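Local coordinates for mevalonate kinase (Staphylococcus aureus, PDB 2X7I), which probably catalyses the ATP-dependent phosphorylation of mevalonate to 5-phosphomevalonate, a step of the mevalonate route to isoprenoids, at residues P28-P33 with L215-V220; S144-Q149 with K155-Q160; P201-H206 with T268-G273; G211-R216 with N234-D239; E251-I256 with G274-L279. All coordinates share one frame; numbering follows the deposited sequence.

Interactions 1, 2 and 5 are buried, apolar meetings of a helix with a strand, whereas interaction 4 pairs two helices and reaches solvent through a salt bridge. In interactions 1 and 2 neighbouring strands of one mixed sheet are used, 29-45 and 157-160, with helices against them; interaction 5 belongs to the separate four-stranded antiparallel sheet. Helix 203-222 serves interactions 1, 3 and 4, meeting a sheet, a glycine-rich loop and its partner helix in turn. Interaction 3 is also largely buried but differs in chemistry, aromatic edges gathered round a backbone carbonyl. Hydrogen bonds join His206 of interaction 3 to Asp239 of interaction 4, and His237 of interaction 4 to Glu251 of interaction 5.

Interaction 1 of 5, residues P28-P33 with L215-V220; sequences PAIAVP and LRASDV
Ile30 reaches from its strand to the backbone of helix 215-220 with a single methyl group. Its CG1 branch lies beside the backbone N (chi1 -65°), and the CD1 at the end of that branch comes up against the peptide link between Ala217 and Ser218, 3.5 Å from Ser218 N and 3.7 Å from Ala217 C. Both side chains of that link add to the seat: Ala217, whose CB is directed at the strand, brings it to 3.8 Å from Ile30 CD1, while the CB of Ser218 flanks the same methyl at 4.1 Å. No hydrogen bond crosses the contact; it is van der Waals packing of a methyl on a peptide link and two CB atoms. A branched isoleucine suits the strand because one long arm can span to the helix, and alanine suits the helix because a bare methyl lets that arm come close to the main chain. The setting is the mixed sheet of the N-terminal half of a GHMP kinase: one face of strand 29-45, with Ala31 on it, is covered by helix 145-153, and Ile30 points from the other face to helix 203-222. Ala217 also rests on Ile18, and Trp158 of the adjoining strand touches both Ile30 and Ser218. Serine can lie in this buried place, its CB serving as hydrocarbon surface, because its polar atom is occupied within the helix itself. Its OG sits between the backbone N and the carbonyl carbon (chi1 60°), which turns it back to donate to Leu215 O at 2.6 Å, the donor tilted 27° from the carbonyl plane.

Interaction 2 of 5, residues S144-Q149 with K155-Q160; sequences SGIDTQ and KPVWFQ
An almost fully extended chain carries Ile146 to Phe159: CG1 stands opposite the backbone N (chi1 -169°) and CD1 continues outward (chi2 163°). In Phe159 chi1 places the ring beside the backbone N, and its turn about chi2 lays a face against that methyl. The result is a CH-pi contact, Ile146 CD1 lying 3.8 Å from the centroid of the Phe159 ring and only 6° off its normal. Further back, Ile146 CB leans on the ring rim at Phe159 CZ, 3.7 Å away. Val157, on the same strand face, flanks the isoleucine with CG1, 3.9 Å from Ile146 CG1. Its other methyl, CG2, meets Gln149 CG at 3.8 Å; glutamine works here because its aliphatic stem packs while the bend at chi2 lets NE2 make a weak hydrogen bond to Thr166 OG1. On the opposite strand face, Trp158 NE1 donates to Gln160 OE1 at 3.0 Å, on a lone pair and nearly in the indole plane. Helix 145-153 thus packs on the mixed sheet of the N-terminal half of the GHMP kinase fold, the chain turning back nearly antiparallel into strand 157-160. That strand lies between strands 29-45 and 163-166, while helix 125-140 packs against Thr148 and helix 203-222 covers Trp158.

Interaction 3 of 5, residues P201-H206 with T268-G273; sequences PQYMSH and TGAGRG
Tyr203 is the first residue of 201-206 to touch the 268-273 loop. Its ring is carried outward by a chi1 of 167° and meets Ala270 edge-on: CE1 comes to 3.3 Å from Ala270 O, which lies in the ring plane. The phenol oxygen passes alongside the alanine methyl, Tyr203 OH being 3.5 Å from Ala270 CB. No hydrogen bond is formed; the ring edge, which carries slight positive charge, faces the carbonyl oxygen, probably a mildly favourable arrangement. Next, Ser205 turns its hydroxyl back onto the chain and donates from OG to Gln202 O at 2.6 Å. One helical turn after the tyrosine, His206 brings a second ring to the same carbonyl, again by an edge, with CD2 3.8 Å from Ala270 O. Its ND1 is hydrogen-bonded to Asp239 of helix 226-243, which helps fix the rotation of the imidazole. Ala270 thus sits before two aromatic edges, where a lone methyl is small enough to fit. The loop presents it on a type I' turn from Gly269 to Arg272, closed by Arg272 N to Gly269 O at 3.1 Å, while Gly273 N bonds to Thr268 O at 3.0 Å. Phi is positive from Gly269 through Gly271, which favours glycine at Gly269; at Gly271 a CB would also jam against the preceding carbonyl O. Beyond the contact, Arg272 holds Ser98 O, in the segment whose sequence matches the phosphate-binding loop of the family. The sequence Thr-Gly-Ala-Gly-Arg-Gly corresponds to the third conserved, glycine-rich motif of GHMP kinases, which in relatives lies beside the active site.

Interaction 4 of 5, residues G211-R216 with N234-D239; sequences GKLVLR and NECHAD
Arg216 and Glu235 make the charged part of this helix pair, a salt bridge at its exposed border. Arg216 NH2 donates to Glu235 OE2 at 3.3 Å, the oxygen lying close to the guanidinium plane; NH1 adds a weak bond to the same OE2 at 3.4 Å. The fit is uneven: OE2 is met from well above the carboxylate plane and the two flat groups are turned 62° apart, far from a coplanar two-point pairing. A bend at chi3 swings the arginine head across to the other helix, while Glu235 is extended beyond CG. Asp231 lies close to Glu235, and Arg216 probably eases the repulsion between them, although the ion pair of Arg216 with Asp231 is long and weak. The apolar part lies deeper. Leu213 CD1 packs on Cys236, 3.8 Å from its CA; a contact with SG is uncertain, since the cysteine has two conformers. The other leucine methyl, CD2, rests on the glutamate stem, 4.1 Å from Glu235 CB. Leucine fits because its fork serves both residues at once, and cysteine is small enough for an interior that also takes in Ile18. The axes of these short pieces run antiparallel at 174° and 10.7 Å apart, a side-by-side arrangement typical of an alpha hairpin, here helices 203-222 and 226-243 joined by a short turn.

Interaction 5 of 5, residues E251-I256 with G274-L279; sequences EQLMKI and GSMLLL
Met254 and Met276 mesh across a helix-on-sheet interface, the helix lying on the antiparallel sheet of the ferredoxin-like C-terminal domain of GHMP kinases. A chi1 of -169° lets Met276 carry its sulfur clear of the strand to the helix. There it lies over the base of the other methionine, Met276 SD being 3.7 Å from Met254 CB, and a bend at chi3 lays the terminal methyl on the helix backbone: Met276 CE is 3.6 Å from Met254 CA and 3.8 Å from Leu253 O. The unbranched, flexible methionine is well suited to following such a surface. Two residues on, and on the same sheet face, Leu278 supplies one methyl, its CD2 standing 3.8 Å from Met254 CG. Leu277, between them, points to the other side and meets Phe233 of helix 226-243. The pieces of helix and strand run nearly parallel, 20° apart, with their axes 10.0 Å from one another, a spacing filled by these side chains. Further out, the sheet positions the strand residues: Met276 and Leu278 are bonded through the backbone to Ile179 and Val177 on the neighbouring strand 175-180, and Ile179 also packs against Leu253. Helix 283-295 closes in beside Leu253 through Val293 and beside Leu278 through Ile289. A hydrogen bond between His237 NE2 and Glu251 OE2 ties helix 248-259 to helix 226-243, and His237 in turn touches Met254. The thioether of Met254 doubles back at chi3 (-75°), bringing its CE to 4.1 Å from Met276 CG.

Interaction 1 of 5, residues P28-P33 with L215-V220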
# COMPACT_ATOMS: atom_id res chain seq x y z
N PRO A 28 -8.95 10.07 -11.17
CA PRO A 28 -7.97 9.19 -11.82
C PRO A 28 -6.89 8.60 -10.90
O PRO A 28 -6.36 9.29 -10.03
CB PRO A 28 -7.31 10.11 -12.87
CG PRO A 28 -8.13 11.33 -12.90
CD PRO A 28 -8.76 11.47 -11.56
N ALA A 29 -6.58 7.33 -11.12
CA ALA A 29 -5.56 6.64 -10.35
C ALA A 29 -5.15 5.31 -11.00
O ALA A 29 -5.93 4.68 -11.71
CB ALA A 29 -6.06 6.39 -8.92
N ILE A 30 -3.91 4.90 -10.74
CA ILE A 30 -3.48 3.54 -11.01
C ILE A 30 -2.88 2.92 -9.75
O ILE A 30 -1.82 3.32 -9.28
CB ILE A 30 -2.46 3.48 -12.16
CG1 ILE A 30 -3.13 3.93 -13.46
CG2 ILE A 30 -1.87 2.07 -12.27
CD1 ILE A 30 -2.66 3.21 -14.70
N ALA A 31 -3.59 1.93 -9.20
CA ALA A 31 -3.14 1.21 -8.02
C ALA A 31 -2.63 -0.17 -8.45
O ALA A 31 -3.17 -0.76 -9.39
CB ALA A 31 -4.26 1.07 -7.04
N VAL A 32 -1.60 -0.67 -7.77
CA VAL A 32 -1.08 -2.01 -8.01
C VAL A 32 -0.76 -2.67 -6.68
O VAL A 32 -0.50 -1.97 -5.70
CB VAL A 32 0.22 -2.01 -8.88
CG1 VAL A 32 -0.04 -1.40 -10.23
CG2 VAL A 32 1.35 -1.27 -8.15
N PRO A 33 -0.76 -4.02 -6.64
CA PRO A 33 -0.36 -4.72 -5.43
C PRO A 33 1.05 -4.36 -5.01
O PRO A 33 1.91 -4.18 -5.87
CB PRO A 33 -0.43 -6.20 -5.84
CG PRO A 33 -1.25 -6.26 -7.04
CD PRO A 33 -1.08 -4.95 -7.74
N LEU A 215 -4.03 8.24 -17.83
CA LEU A 215 -4.57 7.66 -19.05
C LEU A 215 -3.46 7.02 -19.89
O LEU A 215 -3.60 5.91 -20.38
CB LEU A 215 -5.32 8.71 -19.88
CG LEU A 215 -5.97 8.25 -21.18
CD1 LEU A 215 -6.82 6.99 -20.96
CD2 LEU A 215 -6.80 9.37 -21.82
N ARG A 216 -2.34 7.73 -20.03
CA ARG A 216 -1.18 7.16 -20.72
C ARG A 216 -0.57 5.98 -19.95
O ARG A 216 -0.07 5.05 -20.56
CB ARG A 216 -0.11 8.22 -20.93
CG ARG A 216 -0.53 9.37 -21.85
CD ARG A 216 0.47 10.53 -21.74
NE ARG A 216 1.86 10.08 -21.87
CZ ARG A 216 2.92 10.88 -21.72
NH1 ARG A 216 2.76 12.17 -21.43
NH2 ARG A 216 4.15 10.39 -21.85
N ALA A 217 -0.60 6.05 -18.62
CA ALA A 217 -0.07 4.97 -17.77
C ALA A 217 -0.84 3.65 -17.91
O ALA A 217 -0.25 2.59 -17.80
CB ALA A 217 -0.08 5.41 -16.32
N SER A 218 -2.14 3.73 -18.15
CA SER A 218 -2.96 2.55 -18.31
C SER A 218 -2.54 1.76 -19.54
O SER A 218 -2.36 0.56 -19.46
CB SER A 218 -4.45 2.92 -18.40
OG SER A 218 -4.72 3.78 -19.49
N ASP A 219 -2.36 2.45 -20.67
CA ASP A 219 -1.90 1.80 -21.90
C ASP A 219 -0.46 1.29 -21.76
O ASP A 219 -0.16 0.15 -22.12
CB ASP A 219 -2.01 2.76 -23.09
CG ASP A 219 -3.42 2.84 -23.64
OD1 ASP A 219 -4.10 3.88 -23.39
OD2 ASP A 219 -3.86 1.87 -24.30
N VAL A 220 0.41 2.14 -21.23
CA VAL A 220 1.80 1.79 -20.95
C VAL A 220 1.92 0.50 -20.12
O VAL A 220 2.77 -0.33 -20.38
CB VAL A 220 2.52 2.96 -20.24
CG1 VAL A 220 3.65 2.48 -19.35
CG2 VAL A 220 3.01 3.98 -21.27

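Interaction 2 of 5, residues S144-Q149 with K155-Q160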
# COMPACT_ATOMS: atom_id res chain seq x y z
N SER A 144 -11.62 1.53 1.69
CA SER A 144 -11.00 1.97 0.45
C SER A 144 -11.30 0.92 -0.60
O SER A 144 -10.70 -0.15 -0.60
CB SER A 144 -9.50 2.18 0.64
OG SER A 144 -8.91 2.62 -0.58
N GLY A 145 -12.26 1.21 -1.47
CA GLY A 145 -12.64 0.31 -2.54
C GLY A 145 -11.48 -0.07 -3.46
O GLY A 145 -11.30 -1.24 -3.80
N ILE A 146 -10.70 0.93 -3.86
CA ILE A 146 -9.58 0.68 -4.77
C ILE A 146 -8.50 -0.20 -4.11
O ILE A 146 -8.00 -1.13 -4.74
CB ILE A 146 -8.97 1.99 -5.34
CG1 ILE A 146 -7.99 1.66 -6.47
CG2 ILE A 146 -8.28 2.82 -4.25
CD1 ILE A 146 -7.65 2.86 -7.38
N ASP A 147 -8.16 0.10 -2.85
CA ASP A 147 -7.12 -0.65 -2.13
C ASP A 147 -7.56 -2.10 -1.96
O ASP A 147 -6.82 -3.01 -2.27
CB ASP A 147 -6.85 -0.05 -0.74
CG ASP A 147 -6.28 1.38 -0.78
OD1 ASP A 147 -6.23 2.01 -1.86
OD2 ASP A 147 -5.88 1.87 0.31
N THR A 148 -8.79 -2.32 -1.50
CA THR A 148 -9.28 -3.67 -1.26
C THR A 148 -9.35 -4.50 -2.55
O THR A 148 -8.96 -5.66 -2.58
CB THR A 148 -10.66 -3.67 -0.56
OG1 THR A 148 -10.60 -2.86 0.62
CG2 THR A 148 -11.07 -5.09 -0.19
N GLN A 149 -9.86 -3.90 -3.62
CA GLN A 149 -9.97 -4.61 -4.89
C GLN A 149 -8.59 -4.92 -5.48
O GLN A 149 -8.36 -6.02 -5.97
CB GLN A 149 -10.83 -3.81 -5.88
CG GLN A 149 -10.89 -4.39 -7.30
CD GLN A 149 -11.44 -5.82 -7.37
OE1 GLN A 149 -11.99 -6.33 -6.40
NE2 GLN A 149 -11.30 -6.46 -8.54
N LYS A 155 -4.38 -7.68 -8.89
CA LYS A 155 -4.25 -7.06 -10.20
C LYS A 155 -4.29 -5.53 -10.09
O LYS A 155 -4.81 -4.99 -9.10
CB LYS A 155 -5.38 -7.55 -11.09
CG LYS A 155 -5.27 -9.02 -11.46
CD LYS A 155 -6.62 -9.60 -11.87
CE LYS A 155 -6.48 -11.00 -12.45
NZ LYS A 155 -5.61 -11.86 -11.59
N PRO A 156 -3.73 -4.82 -11.10
CA PRO A 156 -3.84 -3.37 -11.08
C PRO A 156 -5.28 -2.93 -11.27
O PRO A 156 -6.04 -3.60 -11.95
CB PRO A 156 -2.97 -2.92 -12.27
CG PRO A 156 -2.19 -4.08 -12.68
CD PRO A 156 -2.99 -5.29 -12.28
N VAL A 157 -5.65 -1.82 -10.64
CA VAL A 157 -6.96 -1.20 -10.80
C VAL A 157 -6.76 0.21 -11.34
O VAL A 157 -5.96 0.97 -10.81
CB VAL A 157 -7.73 -1.13 -9.47
CG1 VAL A 157 -9.01 -0.31 -9.63
CG2 VAL A 157 -8.03 -2.53 -8.94
N TRP A 158 -7.51 0.55 -12.39
CA TRP A 158 -7.36 1.80 -13.11
C TRP A 158 -8.67 2.57 -13.00
O TRP A 158 -9.71 2.04 -13.40
CB TRP A 158 -7.02 1.49 -14.58
CG TRP A 158 -7.18 2.64 -15.54
CD1 TRP A 158 -6.81 3.93 -15.33
CD2 TRP A 158 -7.74 2.58 -16.86
NE1 TRP A 158 -7.12 4.69 -16.44
CE2 TRP A 158 -7.70 3.89 -17.39
CE3 TRP A 158 -8.29 1.55 -17.64
CZ2 TRP A 158 -8.17 4.20 -18.67
CZ3 TRP A 158 -8.77 1.86 -18.91
CH2 TRP A 158 -8.70 3.17 -19.42
N PHE A 159 -8.61 3.78 -12.44
CA PHE A 159 -9.75 4.72 -12.42
C PHE A 159 -9.53 5.81 -13.46
O PHE A 159 -8.43 6.34 -13.58
CB PHE A 159 -9.85 5.42 -11.05
CG PHE A 159 -10.46 4.58 -9.92
CD1 PHE A 159 -10.66 3.20 -10.05
CD2 PHE A 159 -10.80 5.19 -8.72
CE1 PHE A 159 -11.20 2.47 -8.99
CE2 PHE A 159 -11.33 4.47 -7.67
CZ PHE A 159 -11.54 3.10 -7.80
N GLN A 160 -10.58 6.17 -14.21
CA GLN A 160 -10.53 7.30 -15.15
C GLN A 160 -11.92 7.85 -15.43
O GLN A 160 -12.82 7.09 -15.80
CB GLN A 160 -9.96 6.85 -16.50
CG GLN A 160 -9.47 7.99 -17.38
CD GLN A 160 -8.07 8.46 -17.00
OE1 GLN A 160 -7.19 7.65 -16.72
NE2 GLN A 160 -7.87 9.77 -16.99

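Interaction 3 of 5, residues P201-H206 with T268-G273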
# COMPACT_ATOMS: atom_id res chain seq x y z
N PRO A 201 -5.09 27.36 -5.40
CA PRO A 201 -3.73 27.07 -4.96
C PRO A 201 -2.78 26.69 -6.10
O PRO A 201 -1.58 26.54 -5.87
CB PRO A 201 -3.94 25.86 -4.03
CG PRO A 201 -5.13 25.13 -4.63
CD PRO A 201 -5.94 26.16 -5.42
N GLN A 202 -3.33 26.51 -7.31
CA GLN A 202 -2.61 26.00 -8.49
C GLN A 202 -2.28 24.49 -8.44
O GLN A 202 -1.81 23.93 -9.43
CB GLN A 202 -1.35 26.83 -8.78
CG GLN A 202 -0.95 26.83 -10.25
CD GLN A 202 0.19 27.79 -10.54
OE1 GLN A 202 1.16 27.88 -9.80
NE2 GLN A 202 0.07 28.51 -11.65
N TYR A 203 -2.55 23.85 -7.31
CA TYR A 203 -2.50 22.39 -7.19
C TYR A 203 -3.60 21.70 -8.03
O TYR A 203 -3.47 20.52 -8.38
CB TYR A 203 -2.63 22.00 -5.71
CG TYR A 203 -2.89 20.54 -5.42
CD1 TYR A 203 -1.91 19.58 -5.61
CD2 TYR A 203 -4.12 20.12 -4.91
CE1 TYR A 203 -2.14 18.23 -5.32
CE2 TYR A 203 -4.36 18.78 -4.61
CZ TYR A 203 -3.37 17.84 -4.82
OH TYR A 203 -3.63 16.51 -4.53
N MET A 204 -4.66 22.44 -8.37
CA MET A 204 -5.76 21.92 -9.18
C MET A 204 -5.31 21.54 -10.58
O MET A 204 -5.78 20.55 -11.15
CB MET A 204 -6.90 22.95 -9.28
CG MET A 204 -7.73 23.10 -8.01
SD MET A 204 -8.33 21.53 -7.34
CE MET A 204 -9.11 20.81 -8.79
N SER A 205 -4.43 22.36 -11.15
CA SER A 205 -3.88 22.11 -12.47
C SER A 205 -2.97 20.87 -12.49
O SER A 205 -2.93 20.16 -13.48
CB SER A 205 -3.12 23.34 -12.98
OG SER A 205 -2.21 23.80 -12.00
N HIS A 206 -2.26 20.62 -11.39
CA HIS A 206 -1.45 19.40 -11.26
C HIS A 206 -2.31 18.14 -11.25
O HIS A 206 -1.96 17.15 -11.88
CB HIS A 206 -0.56 19.41 -10.01
CG HIS A 206 0.22 18.14 -9.82
ND1 HIS A 206 1.14 17.68 -10.74
CD2 HIS A 206 0.24 17.25 -8.80
CE1 HIS A 206 1.67 16.55 -10.31
NE2 HIS A 206 1.14 16.27 -9.13
N THR A 268 4.14 9.71 -4.26
CA THR A 268 2.78 9.18 -4.35
C THR A 268 1.78 10.24 -3.94
O THR A 268 2.14 11.26 -3.36
CB THR A 268 2.61 7.94 -3.45
OG1 THR A 268 2.85 8.29 -2.08
CG2 THR A 268 3.55 6.84 -3.89
N GLY A 269 0.51 10.00 -4.26
CA GLY A 269 -0.59 10.81 -3.72
C GLY A 269 -0.65 12.22 -4.24
O GLY A 269 -1.01 13.15 -3.52
N ALA A 270 -0.30 12.39 -5.52
CA ALA A 270 -0.32 13.69 -6.18
C ALA A 270 0.53 14.71 -5.44
O ALA A 270 0.14 15.86 -5.29
CB ALA A 270 -1.77 14.18 -6.33
N GLY A 271 1.70 14.29 -4.95
CA GLY A 271 2.57 15.19 -4.18
C GLY A 271 2.46 15.12 -2.66
O GLY A 271 3.18 15.83 -1.96
N ARG A 272 1.57 14.27 -2.13
CA ARG A 272 1.50 14.04 -0.68
C ARG A 272 2.80 13.41 -0.16
O ARG A 272 3.30 13.80 0.89
CB ARG A 272 0.29 13.16 -0.32
CG ARG A 272 0.15 12.86 1.18
CD ARG A 272 -1.14 12.15 1.49
NE ARG A 272 -1.27 11.80 2.91
CZ ARG A 272 -0.72 10.74 3.50
NH1 ARG A 272 0.02 9.88 2.82
NH2 ARG A 272 -0.92 10.54 4.79
N GLY A 273 3.34 12.44 -0.90
CA GLY A 273 4.66 11.89 -0.61
C GLY A 273 4.67 10.84 0.48
O GLY A 273 5.66 10.74 1.24

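Interaction 4 of 5, residues G211-R216 with N234-D239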
# COMPACT_ATOMS: atom_id res chain seq x y z
N GLY A 211 -4.34 13.41 -14.35
CA GLY A 211 -5.45 12.77 -15.06
C GLY A 211 -5.04 12.25 -16.42
O GLY A 211 -5.22 11.06 -16.70
N LYS A 212 -4.50 13.12 -17.28
CA LYS A 212 -3.99 12.66 -18.58
C LYS A 212 -2.81 11.69 -18.45
O LYS A 212 -2.69 10.76 -19.23
CB LYS A 212 -3.65 13.82 -19.56
CG LYS A 212 -2.88 15.01 -18.99
CD LYS A 212 -2.68 16.10 -20.07
CE LYS A 212 -2.73 17.52 -19.50
NZ LYS A 212 -4.13 17.97 -19.20
N LEU A 213 -1.95 11.89 -17.45
CA LEU A 213 -0.82 10.97 -17.21
C LEU A 213 -1.26 9.58 -16.75
O LEU A 213 -0.59 8.60 -17.04
CB LEU A 213 0.18 11.57 -16.23
CG LEU A 213 0.93 12.80 -16.73
CD1 LEU A 213 1.68 13.48 -15.59
CD2 LEU A 213 1.89 12.43 -17.86
N VAL A 214 -2.37 9.50 -16.00
CA VAL A 214 -2.96 8.21 -15.62
C VAL A 214 -3.52 7.48 -16.86
O VAL A 214 -3.48 6.25 -16.92
CB VAL A 214 -4.09 8.38 -14.56
CG1 VAL A 214 -4.85 7.08 -14.35
CG2 VAL A 214 -3.52 8.88 -13.24
N LEU A 215 -4.03 8.24 -17.83
CA LEU A 215 -4.57 7.66 -19.05
C LEU A 215 -3.46 7.02 -19.89
O LEU A 215 -3.60 5.91 -20.38
CB LEU A 215 -5.32 8.71 -19.88
CG LEU A 215 -5.97 8.25 -21.18
CD1 LEU A 215 -6.82 6.99 -20.96
CD2 LEU A 215 -6.80 9.37 -21.82
N ARG A 216 -2.34 7.73 -20.03
CA ARG A 216 -1.18 7.16 -20.72
C ARG A 216 -0.57 5.98 -19.95
O ARG A 216 -0.07 5.05 -20.56
CB ARG A 216 -0.11 8.22 -20.93
CG ARG A 216 -0.53 9.37 -21.85
CD ARG A 216 0.47 10.53 -21.74
NE ARG A 216 1.86 10.08 -21.87
CZ ARG A 216 2.92 10.88 -21.72
NH1 ARG A 216 2.76 12.17 -21.43
NH2 ARG A 216 4.15 10.39 -21.85
N ASN A 234 8.63 10.78 -14.55
CA ASN A 234 9.44 12.00 -14.58
C ASN A 234 8.62 13.22 -15.00
O ASN A 234 8.87 14.34 -14.53
CB ASN A 234 10.65 11.81 -15.50
CG ASN A 234 11.68 10.84 -14.93
OD1 ASN A 234 12.00 10.89 -13.74
ND2 ASN A 234 12.22 9.96 -15.78
N GLU A 235 7.64 13.01 -15.87
CA GLU A 235 6.68 14.06 -16.24
C GLU A 235 5.80 14.46 -15.07
O GLU A 235 5.57 15.65 -14.85
CB GLU A 235 5.82 13.65 -17.44
CG GLU A 235 6.64 13.51 -18.72
CD GLU A 235 5.82 13.64 -19.99
OE1 GLU A 235 4.95 14.55 -20.08
OE2 GLU A 235 6.08 12.86 -20.94
N CYS A 236 5.31 13.48 -14.31
CA CYS A 236 4.50 13.72 -13.11
C CYS A 236 5.25 14.61 -12.13
O CYS A 236 4.72 15.59 -11.62
CB CYS A 236 4.15 12.41 -12.39
SG CYS A 236 2.98 11.31 -13.19
N HIS A 237 6.50 14.24 -11.88
CA HIS A 237 7.32 14.93 -10.89
C HIS A 237 7.63 16.38 -11.27
O HIS A 237 7.48 17.28 -10.45
CB HIS A 237 8.62 14.20 -10.62
CG HIS A 237 9.37 14.74 -9.45
ND1 HIS A 237 8.83 14.75 -8.18
CD2 HIS A 237 10.58 15.33 -9.35
CE1 HIS A 237 9.70 15.31 -7.35
NE2 HIS A 237 10.77 15.67 -8.04
N ALA A 238 8.07 16.56 -12.52
CA ALA A 238 8.34 17.87 -13.08
C ALA A 238 7.09 18.75 -13.03
O ALA A 238 7.17 19.92 -12.65
CB ALA A 238 8.85 17.74 -14.52
N ASP A 239 5.94 18.18 -13.39
CA ASP A 239 4.67 18.88 -13.32
C ASP A 239 4.38 19.36 -11.89
O ASP A 239 4.02 20.52 -11.70
CB ASP A 239 3.51 18.01 -13.81
CG ASP A 239 2.20 18.79 -13.94
OD1 ASP A 239 1.40 18.77 -12.98
OD2 ASP A 239 1.99 19.44 -14.99

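Interaction 5 of 5, residues E251-I256 with G274-L279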
# COMPACT_ATOMS: atom_id res chain seq x y z
N GLU A 251 13.75 16.46 -2.44
CA GLU A 251 14.35 16.52 -3.77
C GLU A 251 15.79 16.00 -3.73
O GLU A 251 16.22 15.31 -4.66
CB GLU A 251 14.29 17.95 -4.35
CG GLU A 251 12.88 18.56 -4.48
CD GLU A 251 11.80 17.60 -5.02
OE1 GLU A 251 10.65 17.69 -4.55
OE2 GLU A 251 12.10 16.77 -5.91
N GLN A 252 16.50 16.30 -2.65
CA GLN A 252 17.87 15.80 -2.45
C GLN A 252 17.91 14.28 -2.30
O GLN A 252 18.89 13.65 -2.68
CB GLN A 252 18.51 16.48 -1.23
CG GLN A 252 20.05 16.37 -1.17
CD GLN A 252 20.78 17.55 -1.81
OE1 GLN A 252 20.34 18.12 -2.81
NE2 GLN A 252 21.92 17.92 -1.22
N LEU A 253 16.87 13.69 -1.73
CA LEU A 253 16.78 12.24 -1.60
C LEU A 253 16.56 11.59 -2.97
O LEU A 253 17.16 10.56 -3.27
CB LEU A 253 15.66 11.85 -0.63
CG LEU A 253 15.73 10.45 -0.00
CD1 LEU A 253 17.03 10.27 0.77
CD2 LEU A 253 14.54 10.23 0.92
N MET A 254 15.72 12.19 -3.80
CA MET A 254 15.52 11.70 -5.15
C MET A 254 16.80 11.89 -5.99
O MET A 254 17.17 11.02 -6.78
CB MET A 254 14.34 12.39 -5.82
CG MET A 254 13.85 11.68 -7.07
SD MET A 254 12.54 12.57 -7.91
CE MET A 254 11.16 12.22 -6.81
N LYS A 255 17.46 13.03 -5.81
CA LYS A 255 18.74 13.31 -6.46
C LYS A 255 19.76 12.21 -6.16
O LYS A 255 20.48 11.77 -7.05
CB LYS A 255 19.27 14.66 -5.99
CG LYS A 255 20.62 15.09 -6.59
CD LYS A 255 21.33 16.07 -5.65
CE LYS A 255 22.55 16.71 -6.29
NZ LYS A 255 22.16 17.58 -7.44
N ILE A 256 19.82 11.78 -4.90
CA ILE A 256 20.71 10.69 -4.48
C ILE A 256 20.32 9.34 -5.11
O ILE A 256 21.19 8.55 -5.49
CB ILE A 256 20.78 10.58 -2.94
CG1 ILE A 256 21.66 11.69 -2.38
CG2 ILE A 256 21.32 9.22 -2.50
CD1 ILE A 256 21.70 11.76 -0.88
N GLY A 274 3.60 10.06 0.57
CA GLY A 274 3.56 8.89 1.43
C GLY A 274 4.75 7.98 1.15
O GLY A 274 5.43 7.51 2.06
N SER A 275 4.99 7.73 -0.14
CA SER A 275 6.20 7.06 -0.58
C SER A 275 6.91 7.90 -1.63
O SER A 275 6.29 8.76 -2.29
CB SER A 275 5.87 5.69 -1.18
OG SER A 275 5.25 4.85 -0.22
N MET A 276 8.21 7.68 -1.75
CA MET A 276 8.95 8.09 -2.95
C MET A 276 9.13 6.81 -3.73
O MET A 276 9.50 5.78 -3.16
CB MET A 276 10.31 8.70 -2.61
CG MET A 276 10.99 9.37 -3.80
SD MET A 276 12.49 10.29 -3.38
CE MET A 276 13.69 9.00 -3.57
N LEU A 277 8.84 6.86 -5.03
CA LEU A 277 8.97 5.71 -5.91
C LEU A 277 10.09 5.97 -6.92
O LEU A 277 10.03 6.95 -7.67
CB LEU A 277 7.64 5.45 -6.64
CG LEU A 277 6.36 5.49 -5.79
CD1 LEU A 277 5.12 5.40 -6.66
CD2 LEU A 277 6.37 4.38 -4.76
N LEU A 278 11.10 5.11 -6.95
CA LEU A 278 12.21 5.23 -7.91
C LEU A 278 12.27 3.99 -8.79
O LEU A 278 12.15 2.88 -8.30
CB LEU A 278 13.56 5.42 -7.20
CG LEU A 278 13.67 6.61 -6.23
CD1 LEU A 278 14.97 6.56 -5.43
CD2 LEU A 278 13.54 7.91 -6.98
N LEU A 279 12.47 4.20 -10.09
CA LEU A 279 12.47 3.11 -11.05
C LEU A 279 13.90 2.74 -11.42
O LEU A 279 14.72 3.60 -11.73
CB LEU A 279 11.68 3.49 -12.30
CG LEU A 279 10.17 3.73 -12.12
CD1 LEU A 279 9.49 3.83 -13.48
CD2 LEU A 279 9.51 2.63 -11.29